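Antigen MTB48, Mycobacterial protein (Mycobacterium smegmatis, PDB 4WJ1) is exported by the ESX-1 type VII secretion system and is probably involved in DNA conjugation, at least in the recipient strain. Local coordinates at residues 92-97 against 102-107; 137-142 against 230-235; 57-62 against 204-209. All coordinates share one frame; numbering follows the deposited sequence.

Interaction 1. Residues 92-97 against 102-107; sequences LSRQMN and PPPAAE
The guanidinium of R94 is laid obliquely against the pyrrolidine ring of P103, and NH2 does most of the touching. NH2 lies 3.2 Å from P103 CD and 3.3 Å from P103 CB, while NE comes 3.6 Å from P103 CA. P102 and P104 mark the other approaches: the carbonyl carbon of P102 lies over one face, 4.0 Å from R94 NH2, and P104 CD is near the plane, at the edge, 4.3 Å from R94 NE. An extended run from CG to NE carries the charged group out from the helix to the prolines. P103 N, a tertiary amide nitrogen without a proton, offers NH2 nothing to bond, and the contact is van der Waals in kind; E91 gives NE a weak, long ion pair. P102 to A105 have backbone angles close to a left-handed polyproline II helix, an open shape that R94 meets at three successive residues. The contact lies on the surface where helix 40-96 ends: the chain leaves the helix at N97, reverses, and starts the long linker toward helix 139-147.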
ATOM      1  N   LEU A  92      49.509 -13.638   0.352  1.00 51.53           N
ATOM      2  CA  LEU A  92      50.599 -12.702   0.526  1.00 52.29           C
ATOM      3  C   LEU A  92      51.608 -13.214   1.558  1.00 55.37           C
ATOM      4  O   LEU A  92      52.805 -12.952   1.451  1.00 59.63           O
ATOM      5  CB  LEU A  92      50.063 -11.338   0.931  1.00 51.38           C
ATOM      6  CG  LEU A  92      51.123 -10.295   1.286  1.00 54.51           C
ATOM      7  CD1 LEU A  92      52.040 -10.019   0.111  1.00 53.22           C
ATOM      8  CD2 LEU A  92      50.463  -9.022   1.774  1.00 56.82           C
ATOM      9  N   SER A  93      51.132 -13.952   2.555  1.00 57.65           N
ATOM     10  CA  SER A  93      52.032 -14.459   3.589  1.00 59.42           C
ATOM     11  C   SER A  93      52.890 -15.591   3.080  1.00 63.27           C
ATOM     12  O   SER A  93      54.075 -15.655   3.367  1.00 69.25           O
ATOM     13  CB  SER A  93      51.258 -14.927   4.810  1.00 59.95           C
ATOM     14  OG  SER A  93      51.199 -13.894   5.767  1.00 71.64           O
ATOM     15  N   ARG A  94      52.285 -16.497   2.333  1.00 64.11           N
ATOM     16  CA  ARG A  94      53.027 -17.623   1.822  1.00 69.25           C
ATOM     17  C   ARG A  94      54.052 -17.135   0.797  1.00 68.67           C
ATOM     18  O   ARG A  94      55.118 -17.726   0.656  1.00 71.56           O
ATOM     19  CB  ARG A  94      52.083 -18.659   1.216  1.00 78.88           C
ATOM     20  CG  ARG A  94      52.097 -18.607  -0.272  1.00 91.03           C
ATOM     21  CD  ARG A  94      51.562 -19.826  -0.962  1.00 97.83           C
ATOM     22  NE  ARG A  94      51.750 -19.627  -2.391  1.00101.75           N
ATOM     23  CZ  ARG A  94      52.945 -19.570  -2.977  1.00109.73           C
ATOM     24  NH1 ARG A  94      54.060 -19.733  -2.270  1.00113.41           N
ATOM     25  NH2 ARG A  94      53.033 -19.375  -4.283  1.00115.28           N
ATOM     26  N   GLN A  95      53.744 -16.042   0.104  1.00 64.06           N
ATOM     27  CA  GLN A  95      54.661 -15.506  -0.896  1.00 57.80           C
ATOM     28  C   GLN A  95      55.841 -14.805  -0.241  1.00 65.73           C
ATOM     29  O   GLN A  95      56.946 -14.780  -0.778  1.00 75.51           O
ATOM     30  CB  GLN A  95      53.928 -14.546  -1.832  1.00 60.82           C
ATOM     31  CG  GLN A  95      54.817 -13.794  -2.786  1.00 64.28           C
ATOM     32  CD  GLN A  95      54.026 -13.000  -3.806  1.00 77.97           C
ATOM     33  OE1 GLN A  95      52.796 -12.872  -3.705  1.00 72.16           O
ATOM     34  NE2 GLN A  95      54.728 -12.466  -4.809  1.00 87.08           N
HETATM   35  N   MSE A  96      55.619 -14.249   0.942  1.00 66.12           N
HETATM   36  CA  MSE A  96      56.665 -13.459   1.574  1.00 63.94           C
HETATM   37  C   MSE A  96      57.539 -14.245   2.531  1.00 61.12           C
HETATM   38  O   MSE A  96      58.645 -13.822   2.828  1.00 72.57           O
HETATM   39  CB  MSE A  96      56.055 -12.282   2.315  1.00 62.16           C
HETATM   40  CG  MSE A  96      55.742 -11.118   1.426  1.00 63.54           C
HETATM   41 SE   MSE A  96      54.891  -9.736   2.468  1.00 76.56          SE
HETATM   42  CE  MSE A  96      56.322  -9.417   3.738  1.00 85.26           C
ATOM     43  N   ASN A  97      57.055 -15.370   3.037  1.00 61.22           N
ATOM     44  CA  ASN A  97      57.883 -16.134   3.957  1.00 79.04           C
ATOM     45  C   ASN A  97      58.542 -17.319   3.251  1.00 86.40           C
ATOM     46  O   ASN A  97      58.920 -18.299   3.891  1.00 94.46           O
ATOM     47  CB  ASN A  97      57.075 -16.583   5.188  1.00 79.89           C
ATOM     48  CG  ASN A  97      55.891 -17.455   4.842  1.00 82.82           C
ATOM     49  OD1 ASN A  97      55.910 -18.200   3.860  1.00 91.43           O
ATOM     50  ND2 ASN A  97      54.846 -17.374   5.658  1.00 76.08           N
ATOM     51  N   PRO A 102      52.892 -24.549  -3.975  1.00114.49           N
ATOM     52  CA  PRO A 102      52.355 -23.980  -5.211  1.00111.75           C
ATOM     53  C   PRO A 102      51.274 -22.948  -4.878  1.00107.89           C
ATOM     54  O   PRO A 102      50.500 -23.157  -3.927  1.00105.63           O
ATOM     55  CB  PRO A 102      51.779 -25.195  -5.944  1.00114.83           C
ATOM     56  CG  PRO A 102      51.527 -26.208  -4.865  1.00117.17           C
ATOM     57  CD  PRO A 102      52.594 -25.985  -3.836  1.00117.34           C
ATOM     58  N   PRO A 103      51.264 -21.815  -5.602  1.00102.15           N
ATOM     59  CA  PRO A 103      50.184 -20.851  -5.361  1.00 95.89           C
ATOM     60  C   PRO A 103      48.863 -21.513  -5.698  1.00 90.87           C
ATOM     61  O   PRO A 103      48.796 -22.241  -6.684  1.00 97.41           O
ATOM     62  CB  PRO A 103      50.496 -19.689  -6.320  1.00 94.85           C
ATOM     63  CG  PRO A 103      51.533 -20.223  -7.300  1.00 95.57           C
ATOM     64  CD  PRO A 103      52.231 -21.366  -6.624  1.00 96.88           C
ATOM     65  N   PRO A 104      47.819 -21.300  -4.882  1.00 82.51           N
ATOM     66  CA  PRO A 104      46.562 -21.990  -5.209  1.00 82.60           C
ATOM     67  C   PRO A 104      45.928 -21.446  -6.494  1.00 78.44           C
ATOM     68  O   PRO A 104      46.203 -20.308  -6.885  1.00 78.59           O
ATOM     69  CB  PRO A 104      45.674 -21.702  -3.988  1.00 78.88           C
ATOM     70  CG  PRO A 104      46.198 -20.401  -3.452  1.00 74.32           C
ATOM     71  CD  PRO A 104      47.684 -20.429  -3.699  1.00 79.06           C
ATOM     72  N   ALA A 105      45.114 -22.253  -7.160  1.00 75.60           N
ATOM     73  CA  ALA A 105      44.429 -21.788  -8.357  1.00 67.79           C
ATOM     74  C   ALA A 105      43.446 -20.674  -7.994  1.00 63.81           C
ATOM     75  O   ALA A 105      42.845 -20.691  -6.917  1.00 70.71           O
ATOM     76  CB  ALA A 105      43.706 -22.936  -9.041  1.00 62.09           C
ATOM     77  N   ALA A 106      43.303 -19.695  -8.882  1.00 58.54           N
ATOM     78  CA  ALA A 106      42.314 -18.640  -8.697  1.00 62.14           C
ATOM     79  C   ALA A 106      40.947 -19.181  -9.079  1.00 69.35           C
ATOM     80  O   ALA A 106      40.748 -19.669 -10.190  1.00 80.29           O
ATOM     81  CB  ALA A 106      42.663 -17.412  -9.527  1.00 56.65           C
ATOM     82  N   GLU A 107      40.015 -19.133  -8.139  1.00 68.26           N
ATOM     83  CA  GLU A 107      38.658 -19.576  -8.405  1.00 63.11           C
ATOM     84  C   GLU A 107      37.698 -18.496  -7.972  1.00 64.29           C
ATOM     85  O   GLU A 107      37.652 -18.136  -6.799  1.00 70.56           O
ATOM     86  CB  GLU A 107      38.360 -20.886  -7.678  1.00 61.01           C
ATOM     87  CG  GLU A 107      37.054 -21.554  -8.079  1.00 63.01           C
ATOM     88  CD  GLU A 107      37.010 -23.022  -7.665  1.00 72.85           C
ATOM     89  OE1 GLU A 107      38.069 -23.689  -7.723  1.00 75.71           O
ATOM     90  OE2 GLU A 107      35.924 -23.509  -7.275  1.00 74.86           O
TER

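Interaction 2. Residues 137-142 against 230-235; sequences MDWEAA and NHPTLE
The W139 indole and the P232 ring meet at a slant, P232 CB approaching W139 CE3 to 3.6 Å. Over the centre of one indole face lies E140 CG, and W255 packs edge-to-face against the same ring system. The H231 imidazole carries P232 CD over one face but displaced toward the rim, 3.2 Å above its plane; at its edge, in plane, CE1 points to the backbone W139 O at 3.6 Å. A142 CB comes in obliquely, 3.5 Å from H231 NE2. Both imidazole nitrogens are engaged: ND1 donates to P232 O (2.7 Å, 158°), which it meets on a lone pair in the carbonyl plane, and NE2 is hydrogen-bonded to S262 OG. Together these fix the rotation of the ring. H231 CG stands anti to the backbone N (chi1 -170°), which directs the imidazole to the 137-142 segment. D138 is the N-cap of helix 139-147, its OD1 accepting from A141 N (3.0 Å, 168°); T233 is the N-cap of helix 234-242. Two helix starts in the PPE domain thus meet here against helix 248-272, where Q259 binds M137 O and W139 N.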
HETATM    1  N   MSE A 137     -35.996   2.358  -2.776  1.00 69.45           N
HETATM    2  CA  MSE A 137     -36.247   2.572  -1.348  1.00 71.46           C
HETATM    3  C   MSE A 137     -37.285   3.649  -1.044  1.00 66.81           C
HETATM    4  O   MSE A 137     -37.477   4.575  -1.829  1.00 68.71           O
HETATM    5  CB  MSE A 137     -34.956   2.951  -0.626  1.00 73.60           C
HETATM    6  CG  MSE A 137     -33.849   1.921  -0.682  1.00 77.78           C
HETATM    7 SE   MSE A 137     -32.584   2.378   0.720  0.60 70.37          SE
HETATM    8  CE  MSE A 137     -33.865   2.474   2.195  1.00 38.76           C
ATOM      9  N   ASP A 138     -37.933   3.521   0.112  1.00 58.85           N
ATOM     10  CA  ASP A 138     -38.817   4.552   0.644  1.00 53.03           C
ATOM     11  C   ASP A 138     -37.993   5.667   1.300  1.00 48.68           C
ATOM     12  O   ASP A 138     -36.987   5.388   1.952  1.00 47.35           O
ATOM     13  CB  ASP A 138     -39.780   3.939   1.653  1.00 61.04           C
ATOM     14  CG  ASP A 138     -40.596   4.984   2.388  1.00 70.05           C
ATOM     15  OD1 ASP A 138     -40.076   5.573   3.364  1.00 71.00           O
ATOM     16  OD2 ASP A 138     -41.764   5.197   2.001  1.00 78.11           O
ATOM     17  N   TRP A 139     -38.412   6.921   1.146  1.00 42.76           N
ATOM     18  CA  TRP A 139     -37.566   8.037   1.573  1.00 44.00           C
ATOM     19  C   TRP A 139     -37.414   8.144   3.090  1.00 46.08           C
ATOM     20  O   TRP A 139     -36.346   8.521   3.578  1.00 44.87           O
ATOM     21  CB  TRP A 139     -38.083   9.364   1.012  1.00 43.08           C
ATOM     22  CG  TRP A 139     -39.351   9.901   1.605  1.00 38.48           C
ATOM     23  CD1 TRP A 139     -40.618   9.698   1.147  1.00 42.84           C
ATOM     24  CD2 TRP A 139     -39.467  10.788   2.725  1.00 36.45           C
ATOM     25  NE1 TRP A 139     -41.522  10.382   1.929  1.00 43.50           N
ATOM     26  CE2 TRP A 139     -40.839  11.059   2.902  1.00 38.22           C
ATOM     27  CE3 TRP A 139     -38.547  11.361   3.607  1.00 35.17           C
ATOM     28  CZ2 TRP A 139     -41.310  11.879   3.925  1.00 36.44           C
ATOM     29  CZ3 TRP A 139     -39.022  12.185   4.626  1.00 40.13           C
ATOM     30  CH2 TRP A 139     -40.386  12.430   4.776  1.00 37.21           C
ATOM     31  N   GLU A 140     -38.459   7.816   3.840  1.00 46.01           N
ATOM     32  CA  GLU A 140     -38.335   7.872   5.291  1.00 49.51           C
ATOM     33  C   GLU A 140     -37.425   6.732   5.736  1.00 48.12           C
ATOM     34  O   GLU A 140     -36.548   6.918   6.580  1.00 48.66           O
ATOM     35  CB  GLU A 140     -39.689   7.788   5.986  1.00 50.87           C
ATOM     36  CG  GLU A 140     -40.802   8.549   5.279  1.00 63.06           C
ATOM     37  CD  GLU A 140     -42.133   8.502   6.035  1.00 77.18           C
ATOM     38  OE1 GLU A 140     -42.169   7.931   7.153  1.00 74.70           O
ATOM     39  OE2 GLU A 140     -43.143   9.033   5.508  1.00 84.58           O
ATOM     40  N   ALA A 141     -37.620   5.559   5.138  1.00 43.85           N
ATOM     41  CA  ALA A 141     -36.780   4.406   5.432  1.00 40.41           C
ATOM     42  C   ALA A 141     -35.320   4.720   5.154  1.00 41.24           C
ATOM     43  O   ALA A 141     -34.444   4.322   5.918  1.00 47.48           O
ATOM     44  CB  ALA A 141     -37.220   3.207   4.622  1.00 46.16           C
ATOM     45  N   ALA A 142     -35.059   5.429   4.059  1.00 36.53           N
ATOM     46  CA  ALA A 142     -33.686   5.729   3.680  1.00 41.45           C
ATOM     47  C   ALA A 142     -33.096   6.819   4.573  1.00 40.79           C
ATOM     48  O   ALA A 142     -31.930   6.749   4.965  1.00 39.07           O
ATOM     49  CB  ALA A 142     -33.618   6.127   2.218  1.00 35.88           C
ATOM     50  N   ASN A 230     -28.316  16.458   0.309  1.00 37.38           N
ATOM     51  CA  ASN A 230     -29.463  16.531  -0.584  1.00 31.64           C
ATOM     52  C   ASN A 230     -30.573  15.543  -0.282  1.00 31.94           C
ATOM     53  O   ASN A 230     -31.661  15.664  -0.832  1.00 36.99           O
ATOM     54  CB  ASN A 230     -29.027  16.330  -2.032  1.00 35.75           C
ATOM     55  CG  ASN A 230     -28.069  17.390  -2.488  1.00 42.28           C
ATOM     56  OD1 ASN A 230     -27.995  18.465  -1.888  1.00 42.21           O
ATOM     57  ND2 ASN A 230     -27.312  17.096  -3.551  1.00 43.80           N
ATOM     58  N   HIS A 231     -30.309  14.543   0.547  1.00 36.05           N
ATOM     59  CA  HIS A 231     -31.346  13.560   0.826  1.00 36.72           C
ATOM     60  C   HIS A 231     -32.249  14.089   1.922  1.00 37.95           C
ATOM     61  O   HIS A 231     -31.800  14.833   2.784  1.00 40.48           O
ATOM     62  CB  HIS A 231     -30.743  12.221   1.236  1.00 33.94           C
ATOM     63  CG  HIS A 231     -31.743  11.113   1.313  1.00 37.17           C
ATOM     64  ND1 HIS A 231     -32.571  10.931   2.396  1.00 42.47           N
ATOM     65  CD2 HIS A 231     -32.073  10.148   0.415  1.00 36.19           C
ATOM     66  CE1 HIS A 231     -33.353   9.885   2.179  1.00 43.70           C
ATOM     67  NE2 HIS A 231     -33.067   9.394   0.985  1.00 39.17           N
ATOM     68  N   PRO A 232     -33.536  13.735   1.881  1.00 41.50           N
ATOM     69  CA  PRO A 232     -34.392  14.123   2.998  1.00 37.67           C
ATOM     70  C   PRO A 232     -33.807  13.674   4.332  1.00 42.22           C
ATOM     71  O   PRO A 232     -33.229  12.590   4.433  1.00 41.89           O
ATOM     72  CB  PRO A 232     -35.700  13.406   2.684  1.00 39.20           C
ATOM     73  CG  PRO A 232     -35.732  13.389   1.185  1.00 36.22           C
ATOM     74  CD  PRO A 232     -34.313  13.153   0.773  1.00 45.21           C
ATOM     75  N   THR A 233     -33.934  14.524   5.344  1.00 44.34           N
ATOM     76  CA  THR A 233     -33.338  14.243   6.638  1.00 43.17           C
ATOM     77  C   THR A 233     -34.302  13.494   7.523  1.00 43.51           C
ATOM     78  O   THR A 233     -35.482  13.370   7.206  1.00 36.80           O
ATOM     79  CB  THR A 233     -32.919  15.521   7.351  1.00 39.83           C
ATOM     80  OG1 THR A 233     -34.069  16.363   7.517  1.00 43.38           O
ATOM     81  CG2 THR A 233     -31.846  16.243   6.542  1.00 35.10           C
ATOM     82  N   LEU A 234     -33.788  12.988   8.636  1.00 42.24           N
ATOM     83  CA  LEU A 234     -34.621  12.262   9.561  1.00 45.77           C
ATOM     84  C   LEU A 234     -35.580  13.267  10.176  1.00 48.95           C
ATOM     85  O   LEU A 234     -36.737  12.954  10.425  1.00 51.85           O
ATOM     86  CB  LEU A 234     -33.774  11.539  10.614  1.00 45.38           C
ATOM     87  CG  LEU A 234     -34.543  10.546  11.489  1.00 45.48           C
ATOM     88  CD1 LEU A 234     -35.448   9.646  10.652  1.00 42.82           C
ATOM     89  CD2 LEU A 234     -33.585   9.705  12.308  1.00 47.58           C
ATOM     90  N   GLU A 235     -35.101  14.492  10.371  1.00 49.14           N
ATOM     91  CA  GLU A 235     -35.947  15.589  10.827  1.00 43.45           C
ATOM     92  C   GLU A 235     -37.067  15.860   9.824  1.00 47.28           C
ATOM     93  O   GLU A 235     -38.164  16.249  10.217  1.00 46.10           O
ATOM     94  CB  GLU A 235     -35.121  16.864  11.063  1.00 53.92           C
ATOM     95  CG  GLU A 235     -35.956  18.029  11.602  1.00 77.85           C
ATOM     96  CD  GLU A 235     -35.159  19.297  11.938  1.00 87.34           C
ATOM     97  OE1 GLU A 235     -33.925  19.329  11.716  1.00 76.46           O
ATOM     98  OE2 GLU A 235     -35.792  20.264  12.443  1.00 98.94           O
TER

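Interaction 3. Residues 57-62 against 204-209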
ATOM      1  N   LYS A  57      -1.794  -3.371   2.045  1.00 35.25           N
ATOM      2  CA  LYS A  57      -1.067  -3.754   3.245  1.00 35.84           C
ATOM      3  C   LYS A  57      -0.323  -5.065   3.037  1.00 32.00           C
ATOM      4  O   LYS A  57       0.824  -5.191   3.457  1.00 37.73           O
ATOM      5  CB  LYS A  57      -2.004  -3.854   4.447  1.00 27.08           C
ATOM      6  CG  LYS A  57      -2.461  -2.483   4.913  1.00 47.14           C
ATOM      7  CD  LYS A  57      -3.306  -2.547   6.190  1.00 51.37           C
ATOM      8  CE  LYS A  57      -3.863  -1.184   6.553  1.00 56.48           C
ATOM      9  NZ  LYS A  57      -4.916  -1.278   7.625  1.00 68.41           N
ATOM     10  N   ALA A  58      -0.969  -6.027   2.384  1.00 31.16           N
ATOM     11  CA  ALA A  58      -0.346  -7.320   2.130  1.00 34.17           C
ATOM     12  C   ALA A  58       0.832  -7.159   1.165  1.00 36.64           C
ATOM     13  O   ALA A  58       1.861  -7.808   1.316  1.00 39.74           O
ATOM     14  CB  ALA A  58      -1.352  -8.295   1.581  1.00 27.27           C
ATOM     15  N   THR A  59       0.667  -6.268   0.195  1.00 31.56           N
ATOM     16  CA  THR A  59       1.688  -5.989  -0.804  1.00 30.37           C
ATOM     17  C   THR A  59       2.891  -5.342  -0.137  1.00 36.50           C
ATOM     18  O   THR A  59       4.034  -5.679  -0.441  1.00 40.68           O
ATOM     19  CB  THR A  59       1.128  -5.082  -1.922  1.00 33.06           C
ATOM     20  OG1 THR A  59       0.077  -5.778  -2.605  1.00 34.57           O
ATOM     21  CG2 THR A  59       2.199  -4.694  -2.922  1.00 32.27           C
ATOM     22  N   PHE A  60       2.626  -4.433   0.797  1.00 32.26           N
ATOM     23  CA  PHE A  60       3.691  -3.755   1.524  1.00 26.21           C
ATOM     24  C   PHE A  60       4.484  -4.779   2.313  1.00 31.42           C
ATOM     25  O   PHE A  60       5.693  -4.660   2.446  1.00 38.14           O
ATOM     26  CB  PHE A  60       3.130  -2.693   2.472  1.00 30.47           C
ATOM     27  CG  PHE A  60       2.364  -1.587   1.788  1.00 31.07           C
ATOM     28  CD1 PHE A  60       2.498  -1.359   0.428  1.00 29.35           C
ATOM     29  CD2 PHE A  60       1.513  -0.765   2.519  1.00 31.04           C
ATOM     30  CE1 PHE A  60       1.795  -0.341  -0.201  1.00 31.18           C
ATOM     31  CE2 PHE A  60       0.809   0.257   1.905  1.00 27.89           C
ATOM     32  CZ  PHE A  60       0.951   0.471   0.544  1.00 32.27           C
ATOM     33  N   ALA A  61       3.795  -5.781   2.856  1.00 29.03           N
ATOM     34  CA  ALA A  61       4.477  -6.824   3.624  1.00 34.18           C
ATOM     35  C   ALA A  61       5.414  -7.628   2.708  1.00 35.80           C
ATOM     36  O   ALA A  61       6.485  -8.057   3.138  1.00 30.49           O
ATOM     37  CB  ALA A  61       3.484  -7.746   4.301  1.00 25.70           C
ATOM     38  N   ALA A  62       5.003  -7.849   1.461  1.00 25.06           N
ATOM     39  CA  ALA A  62       5.874  -8.521   0.501  1.00 34.37           C
ATOM     40  C   ALA A  62       7.092  -7.638   0.237  1.00 35.59           C
ATOM     41  O   ALA A  62       8.219  -8.128   0.153  1.00 39.81           O
ATOM     42  CB  ALA A  62       5.137  -8.822  -0.782  1.00 33.48           C
ATOM     43  N   ALA A 204       8.198   4.055  -3.882  1.00 35.45           N
ATOM     44  CA  ALA A 204       7.623   5.317  -4.305  1.00 33.52           C
ATOM     45  C   ALA A 204       6.317   5.090  -5.062  1.00 38.48           C
ATOM     46  O   ALA A 204       5.373   5.860  -4.911  1.00 40.67           O
ATOM     47  CB  ALA A 204       8.585   6.072  -5.150  1.00 30.23           C
ATOM     48  N   ASP A 205       6.258   4.038  -5.870  1.00 35.68           N
ATOM     49  CA  ASP A 205       5.005   3.688  -6.547  1.00 41.19           C
ATOM     50  C   ASP A 205       3.949   3.289  -5.523  1.00 40.65           C
ATOM     51  O   ASP A 205       2.782   3.647  -5.650  1.00 44.43           O
ATOM     52  CB  ASP A 205       5.210   2.554  -7.560  1.00 47.84           C
ATOM     53  CG  ASP A 205       6.193   2.928  -8.662  1.00 63.75           C
ATOM     54  OD1 ASP A 205       6.481   4.137  -8.802  1.00 68.16           O
ATOM     55  OD2 ASP A 205       6.677   2.025  -9.390  1.00 73.65           O
HETATM   56  N   MSE A 206       4.367   2.552  -4.500  1.00 28.63           N
HETATM   57  CA  MSE A 206       3.460   2.158  -3.451  1.00 28.44           C
HETATM   58  C   MSE A 206       2.907   3.404  -2.739  1.00 36.34           C
HETATM   59  O   MSE A 206       1.730   3.453  -2.384  1.00 39.62           O
HETATM   60  CB  MSE A 206       4.160   1.219  -2.473  1.00 27.49           C
HETATM   61  CG  MSE A 206       4.344  -0.178  -3.031  1.00 34.78           C
HETATM   62 SE   MSE A 206       2.725  -0.903  -3.867  0.71 28.33          SE
HETATM   63  CE  MSE A 206       3.225  -0.640  -5.735  1.00 29.36           C
ATOM     64  N   GLY A 207       3.757   4.412  -2.557  1.00 36.11           N
ATOM     65  CA  GLY A 207       3.322   5.693  -2.018  1.00 32.67           C
ATOM     66  C   GLY A 207       2.256   6.310  -2.912  1.00 39.23           C
ATOM     67  O   GLY A 207       1.230   6.770  -2.445  1.00 46.77           O
ATOM     68  N   ALA A 208       2.487   6.302  -4.214  1.00 39.45           N
ATOM     69  CA  ALA A 208       1.527   6.873  -5.147  1.00 38.56           C
ATOM     70  C   ALA A 208       0.202   6.136  -5.095  1.00 36.27           C
ATOM     71  O   ALA A 208      -0.849   6.750  -5.314  1.00 35.94           O
ATOM     72  CB  ALA A 208       2.078   6.846  -6.563  1.00 30.63           C
ATOM     73  N   GLU A 209       0.259   4.825  -4.835  1.00 31.26           N
ATOM     74  CA  GLU A 209      -0.956   4.022  -4.692  1.00 35.01           C
ATOM     75  C   GLU A 209      -1.697   4.434  -3.425  1.00 37.25           C
ATOM     76  O   GLU A 209      -2.916   4.441  -3.394  1.00 39.13           O
ATOM     77  CB  GLU A 209      -0.652   2.525  -4.646  1.00 37.52           C
ATOM     78  CG  GLU A 209       0.025   1.949  -5.898  1.00 36.59           C
ATOM     79  CD  GLU A 209      -0.890   1.853  -7.109  1.00 46.34           C
ATOM     80  OE1 GLU A 209      -2.012   2.387  -7.072  1.00 51.31           O
ATOM     81  OE2 GLU A 209      -0.475   1.249  -8.124  1.00 63.95           O
TER
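M206, a selenomethionine in this crystal, lays its CB, CG and SE against one corner of the F60 ring. CB comes obliquely to 3.6 Å from F60 CE1, and CG to 3.8 Å from the same atom. The selenium is 5.2 Å from the centroid of the F60 ring and 87° off its normal, an edge-on Met-aromatic contact. Bends at chi2 (-47°) and chi3 fold the M206 chain so that SE also reaches T59, whose CG2 lies 3.9 Å from it. With the T59 methyl opposite the backbone N, CG2 faces the selenium and OG1 is left to bond K55 O. L170 of helix 154-178 touches both F60 and M206, and P280 of a later loop touches T59 and M206. The contact joins helix 40-96 of the PE domain to helix 187-230 of the PPE domain close to the centre of the chain. Its chemistry is apolar and weakly directional, with the polar atom of T59 satisfied within its own helix, which suggests that mainly dispersion holds the two helices here, the selenium lying at the ring edge, where the hydrogens would carry partial positive charge.

Interactions 2 and 3 are buried, interaction 1 is a surface contact. Helix 40-96 serves both 57-62 in interaction 3, near the middle of the molecule, and 92-97 in interaction 1 at its far end, about 50 Å away between centres. Interaction 2 lies on the opposite side of the chain's centre from interaction 1, their nearest atoms about 74 Å apart. The chemistry follows: an arginine against prolines where the chain turns back at the tip, a selenomethionine-phenylalanine pair between PE and PPE helices in the core, and aromatic and proline packing with hydrogen-bonded histidine and helix caps where two PPE-domain helices begin.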